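Local coordinates for protein ANGPTL4 C-terminal chain (Homo sapiens, PDB 6U1U) that forms the fibrinogen-like C-terminal domain of a secreted protein that inactivates lipoprotein lipase, regulates triglyceride clearance and inhibits endothelial cell proliferation and migration, at residues A122-A125 with G126-A130; K77-I81 with T82-N86; N54-W57 with E58-K61. All blocks are in the same frame, centred on the assembly; numbering follows the deposited sequence.

Interaction 1: A122-A125 with G126-A130; sequences APVA and GQLGA. With PLM (palmitic acid), chain B.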
ATOM      1  N   ALA A 122       5.515  14.569  11.315  1.00 21.85           N
ATOM      2  CA  ALA A 122       4.580  15.649  11.010  1.00 22.65           C
ATOM      3  C   ALA A 122       4.778  16.263   9.614  1.00 24.17           C
ATOM      4  O   ALA A 122       3.769  16.520   8.928  1.00 21.88           O
ATOM      5  CB  ALA A 122       4.672  16.709  12.119  1.00 24.69           C
ATOM      6  N   PRO A 123       5.996  16.497   9.129  1.00 25.37           N
ATOM      7  CA  PRO A 123       6.131  16.963   7.739  1.00 24.36           C
ATOM      8  C   PRO A 123       5.554  15.993   6.714  1.00 24.02           C
ATOM      9  O   PRO A 123       4.968  16.443   5.729  1.00 26.08           O
ATOM     10  CB  PRO A 123       7.654  17.118   7.560  1.00 28.04           C
ATOM     11  CG  PRO A 123       8.196  17.290   8.944  1.00 30.88           C
ATOM     12  CD  PRO A 123       7.283  16.495   9.854  1.00 25.81           C
ATOM     13  N   VAL A 124       5.743  14.678   6.884  1.00 22.81           N
ATOM     14  CA  VAL A 124       5.193  13.738   5.902  1.00 22.34           C
ATOM     15  C   VAL A 124       3.668  13.709   5.965  1.00 24.12           C
ATOM     16  O   VAL A 124       2.980  13.705   4.928  1.00 24.83           O
ATOM     17  CB  VAL A 124       5.819  12.347   6.104  1.00 24.08           C
ATOM     18  CG1 VAL A 124       5.123  11.329   5.234  1.00 25.06           C
ATOM     19  CG2 VAL A 124       7.330  12.407   5.784  1.00 25.16           C
ATOM     20  N   ALA A 125       3.104  13.680   7.174  1.00 21.62           N
ATOM     21  CA  ALA A 125       1.657  13.791   7.283  1.00 22.41           C
ATOM     22  C   ALA A 125       1.170  15.051   6.598  1.00 25.52           C
ATOM     23  O   ALA A 125       0.088  15.069   5.993  1.00 26.90           O
ATOM     24  CB  ALA A 125       1.231  13.778   8.757  1.00 23.09           C
ATOM     25  N   GLY A 126       1.961  16.124   6.677  1.00 25.73           N
ATOM     26  CA  GLY A 126       1.586  17.351   5.981  1.00 27.68           C
ATOM     27  C   GLY A 126       1.575  17.184   4.472  1.00 27.34           C
ATOM     28  O   GLY A 126       0.684  17.705   3.787  1.00 29.30           O
ATOM     29  N   GLN A 127       2.563  16.458   3.937  1.00 28.97           N
ATOM     30  CA  GLN A 127       2.581  16.157   2.502  1.00 28.50           C
ATOM     31  C   GLN A 127       1.315  15.437   2.082  1.00 32.10           C
ATOM     32  O   GLN A 127       0.881  15.552   0.925  1.00 32.55           O
ATOM     33  CB  GLN A 127       3.772  15.274   2.143  1.00 33.69           C
ATOM     34  CG  GLN A 127       5.163  15.818   2.400  1.00 35.39           C
ATOM     35  CD  GLN A 127       6.215  14.856   1.847  1.00 37.89           C
ATOM     36  OE1 GLN A 127       6.571  13.849   2.473  1.00 34.92           O
ATOM     37  NE2 GLN A 127       6.702  15.157   0.659  1.00 42.85           N
ATOM     38  N   LEU A 128       0.739  14.648   2.981  1.00 27.20           N
ATOM     39  CA  LEU A 128      -0.439  13.863   2.660  1.00 28.07           C
ATOM     40  C   LEU A 128      -1.725  14.644   2.887  1.00 33.88           C
ATOM     41  O   LEU A 128      -2.806  14.125   2.609  1.00 34.84           O
ATOM     42  CB  LEU A 128      -0.452  12.564   3.476  1.00 30.09           C
ATOM     43  CG  LEU A 128       0.584  11.500   3.074  1.00 30.40           C
ATOM     44  CD1 LEU A 128       0.851  10.554   4.208  1.00 30.43           C
ATOM     45  CD2 LEU A 128       0.114  10.706   1.829  1.00 30.38           C
ATOM     46  N   GLY A 129      -1.641  15.874   3.406  1.00 33.06           N
ATOM     47  CA  GLY A 129      -2.818  16.701   3.575  1.00 33.46           C
ATOM     48  C   GLY A 129      -3.209  16.998   5.007  1.00 40.29           C
ATOM     49  O   GLY A 129      -4.117  17.815   5.219  1.00 41.38           O
ATOM     50  N   ALA A 130      -2.582  16.371   5.996  1.00 32.47           N
ATOM     51  CA  ALA A 130      -2.926  16.675   7.383  1.00 34.68           C
ATOM     52  C   ALA A 130      -2.351  18.046   7.755  1.00 38.44           C
ATOM     53  O   ALA A 130      -1.186  18.328   7.461  1.00 41.88           O
ATOM     54  CB  ALA A 130      -2.387  15.582   8.309  1.00 35.79           C
TER
HETATM   55  C1  PLM B 501      -8.245  13.471   4.333  1.00 43.11           C
HETATM   56  O1  PLM B 501      -9.351  12.886   4.286  1.00 38.29           O
HETATM   57  O2  PLM B 501      -7.851  14.253   3.459  1.00 49.21           O
HETATM   58  C2  PLM B 501      -7.371  13.264   5.564  1.00 43.19           C
HETATM   59  C3  PLM B 501      -5.878  13.302   5.432  1.00 41.08           C
HETATM   60  C4  PLM B 501      -5.199  12.335   6.389  1.00 42.60           C
HETATM   61  C5  PLM B 501      -3.840  11.843   5.974  1.00 41.82           C
HETATM   62  C6  PLM B 501      -3.459  10.476   6.510  1.00 38.53           C
HETATM   63  C7  PLM B 501      -2.497   9.712   5.638  1.00 39.50           C
HETATM   64  C8  PLM B 501      -2.491   8.212   5.785  1.00 36.12           C
HETATM   65  C9  PLM B 501      -3.364   7.525   4.795  1.00 37.25           C
HETATM   66  CA  PLM B 501      -2.757   6.385   4.091  1.00 32.92           C
HETATM   67  CB  PLM B 501      -1.670   6.709   3.143  1.00 34.40           C
HETATM   68  CC  PLM B 501      -0.871   5.517   2.797  1.00 38.80           C
HETATM   69  CD  PLM B 501      -0.016   5.659   1.615  1.00 34.24           C
HETATM   70  CE  PLM B 501       0.735   6.932   1.605  1.00 38.05           C
HETATM   71  CF  PLM B 501       2.161   6.852   1.990  1.00 38.11           C
HETATM   72  CG  PLM B 501       2.446   7.537   3.285  1.00 36.60           C
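A chi1 of 172° sets Val124 CG1 opposite the backbone nitrogen and leaves CG2 beside it, where the side chain of Gln127, one turn on, passes obliquely. The glutamine chain runs extended from CG and carries its amide oxygen back over the valine: OE1 of Gln127 lies 3.7 Å from Val124 CG2, a van der Waals contact. Leu128, its CG anti to the carbonyl carbon (chi1 -71°), sends its branch to the lipid instead. Its CD1 keeps a loose apolar contact of 4.5 Å with Val124 CG1, but lies 3.5 Å from the terminal methyl carbon CG of the palmitic acid and 3.7 Å from C7 of the same acyl chain. One leucine methyl thus meets two points nine carbons apart, which means the chain bends round the side chain; CD2 of Leu128 completes the contact near CE.

Backbone bonds set the position of Leu128 at the helix end. Its N reaches Val124 O and, weakly, Ala125 O as the helix winds down. Then Gly129, at phi 113°, turns out of helical geometry, and two bonds close a Schellman motif: Ala130 N to Ala125 O at 3.0 Å and Gly129 N to Gly126 O, also 3.0 Å. A CB at position 129 would be jammed against the preceding carbonyl oxygen, so glycine suits this spot. The reversal folds Ala130 back until its CB lies 4.1 Å from Ala125 CB, giving the helix end a small apolar seam.

In the fibrinogen-like fold, helix 122-127 follows strand 118-120 after a single residue. Phe105 of strand 100-109 packs against Val124, Gln127 and Leu128, while Val133 in the loop beyond touches Ala122 and Ala125; the fatty-acid carboxylate is held elsewhere, by Thr169 and Lys197.

Interaction 2: K77-I81 with T82-N86; sequences KVHSI and TGDRN
The His79 ring and the start of the loop at Gly83 meet where helix 75-82 ends. CA of Gly83 sits 4.2 Å above one face of the imidazole, offset toward its rim, and Gly83 O is 3.7 Å from His79 NE2. The side chain of Thr82 crosses that of His79 at about a right angle, its OG1 3.9 Å from His79 CD2. Asp84 OD1 comes up at the ring edge, near its plane, but stays 4.4 Å from His79 NE2; at that distance the two are not in contact, and any attraction would depend on a charge on the histidine that is not seen.

With CG anti to the backbone N (chi1 179°), His79 swings forward along the helix toward Gly83. The Thr82 hydroxyl lies between its own backbone N and carbonyl carbon (chi1 64°), from where OG1 donates to Gly83 O at 3.0 Å. Two helical bonds lead into the exit: Thr82 N to Val78 O at 2.9 Å, nearly straight, and Gly83 N to His79 O at 2.8 Å. Gly83 then leaves with positive phi as the second residue of a type II' beta turn, closed by Arg85 N to Thr82 O. A turn earlier, Lys77 O accepts both Ser80 OG and Ile81 N from the same face of its plane.

Past the turn the chain enters strand 87-94. The helix lies over the main antiparallel sheet: Val78 and Thr82 touch Leu109 of strand 100-109, Thr82 also touches Ile213 of strand 208-215, and Ile81 touches both Pro215 of strand 208-215 and Phe28 of strand 28-35.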
ATOM      1  N   LYS A  77       5.118  -9.856   5.468  1.00 17.23           N
ATOM      2  CA  LYS A  77       6.298  -9.854   4.598  1.00 17.41           C
ATOM      3  C   LYS A  77       6.864  -8.452   4.454  1.00 17.93           C
ATOM      4  O   LYS A  77       8.081  -8.265   4.496  1.00 18.11           O
ATOM      5  CB  LYS A  77       5.940 -10.424   3.230  1.00 17.35           C
ATOM      6  CG  LYS A  77       5.859 -11.970   3.239  1.00 18.53           C
ATOM      7  CD  LYS A  77       5.278 -12.500   1.878  1.00 17.64           C
ATOM      8  CE  LYS A  77       5.040 -14.017   1.976  1.00 21.44           C
ATOM      9  NZ  LYS A  77       3.753 -14.324   2.665  1.00 21.87           N
ATOM     10  N   VAL A  78       6.005  -7.450   4.282  1.00 16.78           N
ATOM     11  CA  VAL A  78       6.520  -6.084   4.161  1.00 16.35           C
ATOM     12  C   VAL A  78       7.241  -5.658   5.440  1.00 17.98           C
ATOM     13  O   VAL A  78       8.325  -5.078   5.390  1.00 17.53           O
ATOM     14  CB  VAL A  78       5.382  -5.110   3.813  1.00 16.13           C
ATOM     15  CG1 VAL A  78       5.932  -3.661   3.728  1.00 19.14           C
ATOM     16  CG2 VAL A  78       4.820  -5.510   2.475  1.00 16.72           C
ATOM     17  N   HIS A  79       6.652  -5.938   6.602  1.00 17.31           N
ATOM     18  CA  HIS A  79       7.319  -5.549   7.831  1.00 18.06           C
ATOM     19  C   HIS A  79       8.599  -6.350   8.047  1.00 19.55           C
ATOM     20  O   HIS A  79       9.542  -5.839   8.652  1.00 19.28           O
ATOM     21  CB  HIS A  79       6.374  -5.712   9.036  1.00 18.15           C
ATOM     22  CG  HIS A  79       7.034  -5.344  10.328  1.00 22.43           C
ATOM     23  ND1 HIS A  79       7.553  -6.286  11.190  1.00 24.59           N
ATOM     24  CD2 HIS A  79       7.345  -4.133  10.850  1.00 22.12           C
ATOM     25  CE1 HIS A  79       8.124  -5.667  12.212  1.00 27.65           C
ATOM     26  NE2 HIS A  79       8.013  -4.364  12.028  1.00 26.27           N
ATOM     27  N   SER A  80       8.678  -7.586   7.550  1.00 19.86           N
ATOM     28  CA  SER A  80       9.953  -8.291   7.699  1.00 21.03           C
ATOM     29  C   SER A  80      11.048  -7.604   6.897  1.00 19.87           C
ATOM     30  O   SER A  80      12.229  -7.622   7.300  1.00 22.05           O
ATOM     31  CB  SER A  80       9.816  -9.766   7.297  1.00 20.20           C
ATOM     32  OG  SER A  80       9.759  -9.922   5.902  1.00 25.03           O
ATOM     33  N   ILE A  81      10.671  -6.966   5.801  1.00 18.44           N
ATOM     34  CA  ILE A  81      11.631  -6.235   4.980  1.00 18.75           C
ATOM     35  C   ILE A  81      12.002  -4.906   5.625  1.00 19.91           C
ATOM     36  O   ILE A  81      13.181  -4.545   5.682  1.00 22.64           O
ATOM     37  CB  ILE A  81      11.067  -6.041   3.557  1.00 17.70           C
ATOM     38  CG1 ILE A  81      10.986  -7.382   2.839  1.00 20.01           C
ATOM     39  CG2 ILE A  81      11.912  -5.027   2.751  1.00 21.36           C
ATOM     40  CD1 ILE A  81      10.114  -7.315   1.539  1.00 21.04           C
ATOM     41  N   THR A  82      11.010  -4.140   6.111  1.00 20.06           N
ATOM     42  CA  THR A  82      11.324  -2.837   6.691  1.00 18.83           C
ATOM     43  C   THR A  82      11.972  -2.939   8.062  1.00 21.32           C
ATOM     44  O   THR A  82      12.785  -2.065   8.416  1.00 24.51           O
ATOM     45  CB  THR A  82      10.061  -1.954   6.834  1.00 19.61           C
ATOM     46  OG1 THR A  82       9.145  -2.564   7.777  1.00 20.26           O
ATOM     47  CG2 THR A  82       9.380  -1.756   5.479  1.00 22.15           C
ATOM     48  N   GLY A  83      11.613  -3.951   8.851  1.00 22.75           N
ATOM     49  CA  GLY A  83      11.909  -3.898  10.281  1.00 24.34           C
ATOM     50  C   GLY A  83      11.453  -2.577  10.859  1.00 26.31           C
ATOM     51  O   GLY A  83      10.394  -2.048  10.500  1.00 25.34           O
ATOM     52  N   ASP A  84      12.267  -2.022  11.759  1.00 26.01           N
ATOM     53  CA  ASP A  84      12.063  -0.692  12.317  1.00 30.40           C
ATOM     54  C   ASP A  84      12.730   0.415  11.517  1.00 29.52           C
ATOM     55  O   ASP A  84      12.843   1.534  12.023  1.00 30.15           O
ATOM     56  CB  ASP A  84      12.626  -0.624  13.746  1.00 33.15           C
ATOM     57  CG  ASP A  84      11.871  -1.490  14.720  1.00 45.26           C
ATOM     58  OD1 ASP A  84      10.679  -1.790  14.474  1.00 47.37           O
ATOM     59  OD2 ASP A  84      12.484  -1.879  15.745  1.00 54.28           O
ATOM     60  N   ARG A  85      13.195   0.151  10.305  1.00 24.71           N
ATOM     61  CA  ARG A  85      13.945   1.167   9.581  1.00 26.43           C
ATOM     62  C   ARG A  85      13.035   2.201   8.943  1.00 24.56           C
ATOM     63  O   ARG A  85      11.914   1.899   8.527  1.00 27.47           O
ATOM     64  CB  ARG A  85      14.808   0.494   8.515  1.00 27.57           C
ATOM     65  CG  ARG A  85      15.650  -0.568   9.159  1.00 34.31           C
ATOM     66  CD  ARG A  85      16.871  -0.842   8.400  1.00 42.29           C
ATOM     67  NE  ARG A  85      16.640  -1.905   7.442  1.00 46.17           N
ATOM     68  CZ  ARG A  85      17.341  -2.025   6.316  1.00 50.51           C
ATOM     69  NH1 ARG A  85      18.295  -1.137   6.041  1.00 50.69           N
ATOM     70  NH2 ARG A  85      17.082  -3.009   5.471  1.00 50.52           N
ATOM     71  N   ASN A  86      13.535   3.432   8.867  1.00 22.06           N
ATOM     72  CA  ASN A  86      12.949   4.434   7.979  1.00 22.37           C
ATOM     73  C   ASN A  86      13.014   3.903   6.551  1.00 25.62           C
ATOM     74  O   ASN A  86      14.029   3.336   6.140  1.00 25.27           O
ATOM     75  CB  ASN A  86      13.719   5.761   8.113  1.00 26.17           C
ATOM     76  CG  ASN A  86      12.969   6.980   7.559  1.00 33.69           C
ATOM     77  OD1 ASN A  86      11.742   6.967   7.371  1.00 30.28           O
ATOM     78  ND2 ASN A  86      13.722   8.067   7.313  1.00 33.51           N
TER

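Interaction 3: N54-W57 with E58-K61; sequences NRPW and EAYK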
ATOM      1  N   ASN A  54     -11.178  -7.668  -1.904  1.00 21.22           N
ATOM      2  CA  ASN A  54     -12.038  -7.517  -0.738  1.00 24.71           C
ATOM      3  C   ASN A  54     -11.876  -8.750   0.147  1.00 26.10           C
ATOM      4  O   ASN A  54     -12.664  -9.701   0.102  1.00 30.00           O
ATOM      5  CB  ASN A  54     -13.484  -7.294  -1.145  1.00 26.97           C
ATOM      6  CG  ASN A  54     -14.316  -6.890   0.046  1.00 34.43           C
ATOM      7  OD1 ASN A  54     -13.905  -6.011   0.825  1.00 34.16           O
ATOM      8  ND2 ASN A  54     -15.441  -7.578   0.257  1.00 36.30           N
ATOM      9  N   ARG A  55     -10.791  -8.721   0.909  1.00 22.31           N
ATOM     10  CA  ARG A  55     -10.400  -9.851   1.779  1.00 23.04           C
ATOM     11  C   ARG A  55     -10.203  -9.437   3.236  1.00 24.00           C
ATOM     12  O   ARG A  55      -9.974  -8.289   3.504  1.00 22.69           O
ATOM     13  CB  ARG A  55      -9.141 -10.527   1.244  1.00 21.91           C
ATOM     14  CG  ARG A  55      -9.140 -10.723  -0.258  1.00 25.66           C
ATOM     15  CD  ARG A  55      -8.290 -11.877  -0.708  1.00 30.21           C
ATOM     16  NE  ARG A  55      -8.228 -11.895  -2.144  1.00 31.11           N
ATOM     17  CZ  ARG A  55      -7.789 -12.901  -2.855  1.00 29.32           C
ATOM     18  NH1 ARG A  55      -7.368 -13.991  -2.245  1.00 30.97           N
ATOM     19  NH2 ARG A  55      -7.783 -12.813  -4.162  1.00 28.17           N
ATOM     20  N   PRO A  56     -10.231 -10.420   4.149  1.00 22.17           N
ATOM     21  CA  PRO A  56     -10.118 -10.197   5.567  1.00 23.22           C
ATOM     22  C   PRO A  56      -8.671 -10.010   6.031  1.00 20.87           C
ATOM     23  O   PRO A  56      -7.788 -10.152   5.284  1.00 20.89           O
ATOM     24  CB  PRO A  56     -10.715 -11.448   6.223  1.00 24.19           C
ATOM     25  CG  PRO A  56     -10.933 -12.419   5.100  1.00 25.52           C
ATOM     26  CD  PRO A  56     -10.351 -11.825   3.842  1.00 25.76           C
ATOM     27  N   TRP A  57      -8.540  -9.751   7.320  1.00 20.90           N
ATOM     28  CA  TRP A  57      -7.240  -9.450   7.955  1.00 20.08           C
ATOM     29  C   TRP A  57      -6.175 -10.494   7.614  1.00 20.34           C
ATOM     30  O   TRP A  57      -5.108 -10.121   7.233  1.00 19.73           O
ATOM     31  CB  TRP A  57      -7.418  -9.365   9.464  1.00 19.79           C
ATOM     32  CG  TRP A  57      -6.159  -8.977  10.158  1.00 20.53           C
ATOM     33  CD1 TRP A  57      -5.245  -9.792  10.744  1.00 22.54           C
ATOM     34  CD2 TRP A  57      -5.645  -7.648  10.288  1.00 21.70           C
ATOM     35  NE1 TRP A  57      -4.207  -9.058  11.234  1.00 23.01           N
ATOM     36  CE2 TRP A  57      -4.426  -7.739  10.974  1.00 21.47           C
ATOM     37  CE3 TRP A  57      -6.101  -6.397   9.895  1.00 20.91           C
ATOM     38  CZ2 TRP A  57      -3.670  -6.615  11.280  1.00 22.96           C
ATOM     39  CZ3 TRP A  57      -5.363  -5.292  10.206  1.00 19.49           C
ATOM     40  CH2 TRP A  57      -4.164  -5.401  10.887  1.00 21.11           C
ATOM     41  N   GLU A  58      -6.507 -11.764   7.768  1.00 19.86           N
ATOM     42  CA  GLU A  58      -5.436 -12.743   7.594  1.00 22.87           C
ATOM     43  C   GLU A  58      -4.894 -12.746   6.180  1.00 20.06           C
ATOM     44  O   GLU A  58      -3.712 -13.048   5.966  1.00 20.88           O
ATOM     45  CB  GLU A  58      -5.938 -14.144   7.960  1.00 25.59           C
ATOM     46  CG  GLU A  58      -6.097 -14.353   9.484  1.00 32.39           C
ATOM     47  CD  GLU A  58      -4.795 -14.131  10.264  1.00 34.73           C
ATOM     48  OE1 GLU A  58      -3.743 -14.656   9.833  1.00 35.25           O
ATOM     49  OE2 GLU A  58      -4.821 -13.412  11.291  1.00 38.00           O
ATOM     50  N   ALA A  59      -5.741 -12.445   5.193  1.00 19.91           N
ATOM     51  CA  ALA A  59      -5.257 -12.397   3.823  1.00 22.38           C
ATOM     52  C   ALA A  59      -4.382 -11.174   3.605  1.00 19.03           C
ATOM     53  O   ALA A  59      -3.401 -11.229   2.857  1.00 17.47           O
ATOM     54  CB  ALA A  59      -6.420 -12.361   2.841  1.00 23.04           C
ATOM     55  N   TYR A  60      -4.749 -10.038   4.217  1.00 17.81           N
ATOM     56  CA  TYR A  60      -3.894  -8.862   4.058  1.00 17.60           C
ATOM     57  C   TYR A  60      -2.594  -9.037   4.823  1.00 19.09           C
ATOM     58  O   TYR A  60      -1.573  -8.438   4.465  1.00 18.13           O
ATOM     59  CB  TYR A  60      -4.639  -7.586   4.522  1.00 18.16           C
ATOM     60  CG  TYR A  60      -5.398  -7.003   3.352  1.00 18.07           C
ATOM     61  CD1 TYR A  60      -4.744  -6.164   2.424  1.00 17.45           C
ATOM     62  CD2 TYR A  60      -6.719  -7.331   3.125  1.00 19.11           C
ATOM     63  CE1 TYR A  60      -5.399  -5.671   1.303  1.00 18.68           C
ATOM     64  CE2 TYR A  60      -7.384  -6.819   1.998  1.00 18.37           C
ATOM     65  CZ  TYR A  60      -6.714  -5.989   1.100  1.00 18.44           C
ATOM     66  OH  TYR A  60      -7.373  -5.494  -0.031  1.00 17.16           O
ATOM     67  N   LYS A  61      -2.628  -9.844   5.881  1.00 18.62           N
ATOM     68  CA  LYS A  61      -1.410 -10.136   6.641  1.00 18.43           C
ATOM     69  C   LYS A  61      -0.470 -11.036   5.842  1.00 18.31           C
ATOM     70  O   LYS A  61       0.750 -10.795   5.785  1.00 19.46           O
ATOM     71  CB  LYS A  61      -1.774 -10.822   7.962  1.00 19.09           C
ATOM     72  CG  LYS A  61      -0.530 -11.179   8.754  1.00 20.28           C
ATOM     73  CD  LYS A  61      -0.863 -11.960  10.060  1.00 23.53           C
ATOM     74  CE  LYS A  61       0.414 -12.388  10.797  1.00 29.13           C
ATOM     75  NZ  LYS A  61       0.106 -13.225  12.044  1.00 27.99           N
TER
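Tyr60 brings one edge of its ring to the carbonyl of Arg55: CE2 is 3.3 Å from Arg55 O, which lies in the ring plane, so the approach is that of aromatic C-H groups to an oxygen. With CG beside the backbone N but some way off the staggered value (chi1 -89°), the ring lies back along the incoming chain. Arg55 meets the helix with the root of its side chain, CB standing 3.6 Å from Ala59 CB; the extended remainder leads away, and its NE bonds to Asp52 O. The Pro56 ring adds CD at 4.1 Å from Ala59 CB.

Trp57 carries CG anti to the backbone N (chi1 -176°), which lays the indole alongside the first turn. Glu58, its chain bent at chi2, curls back so that OE2 lies in the indole plane at the edge, 3.7 Å from Trp57 CD1, with the carboxylate and ring planes 60° apart. Lys61 runs fully extended from a CB lying 3.5 Å from Trp57 O.

Pro56 takes the N-cap position: its carbonyl receives Tyr60 N at 3.2 Å, in the carbonyl plane, and Ala59 N weakly. Lys61 N to Trp57 O, 2.8 Å, continues the helix. Replacing Tyr60 by an alanine would probably open a gap between Trp72, Phe64 and Phe142, whose rings it meets, and leave Phe53 O without its hydroxyl donor.

At the polar ends, Glu112 takes Trp57 NE1 on OE1 and makes a salt bridge to Lys61 NZ through OE2, while Asp146 accepts Trp57 N. One carboxylate thus bridges the indole and the lysine, which probably limits the rotation of both; the ammonium group probably steadies the carboxylate's position and may temper its pull on the indole N-H.

All three contacts are local ones at helix ends, met along the chain in the order 54-61, 77-86 and 122-130. Interaction 3 opens a helix, whereas interactions 2 and 1 close theirs, each at a glycine with positive phi. The first two in the chain are near neighbours: nearest atoms of interactions 2 and 3 are about 4 Å apart, without touching, and their centres 19 Å. Interaction 1 lies across the centre of the domain from interaction 3, centres 27 Å apart. It alone touches the palmitic acid. The side chain of Val78 is about 11 Å from the bound palmitic acid, that of Tyr60 about 12 Å. Strand 100-109 joins interactions 1 and 2, through Phe105 and Leu109.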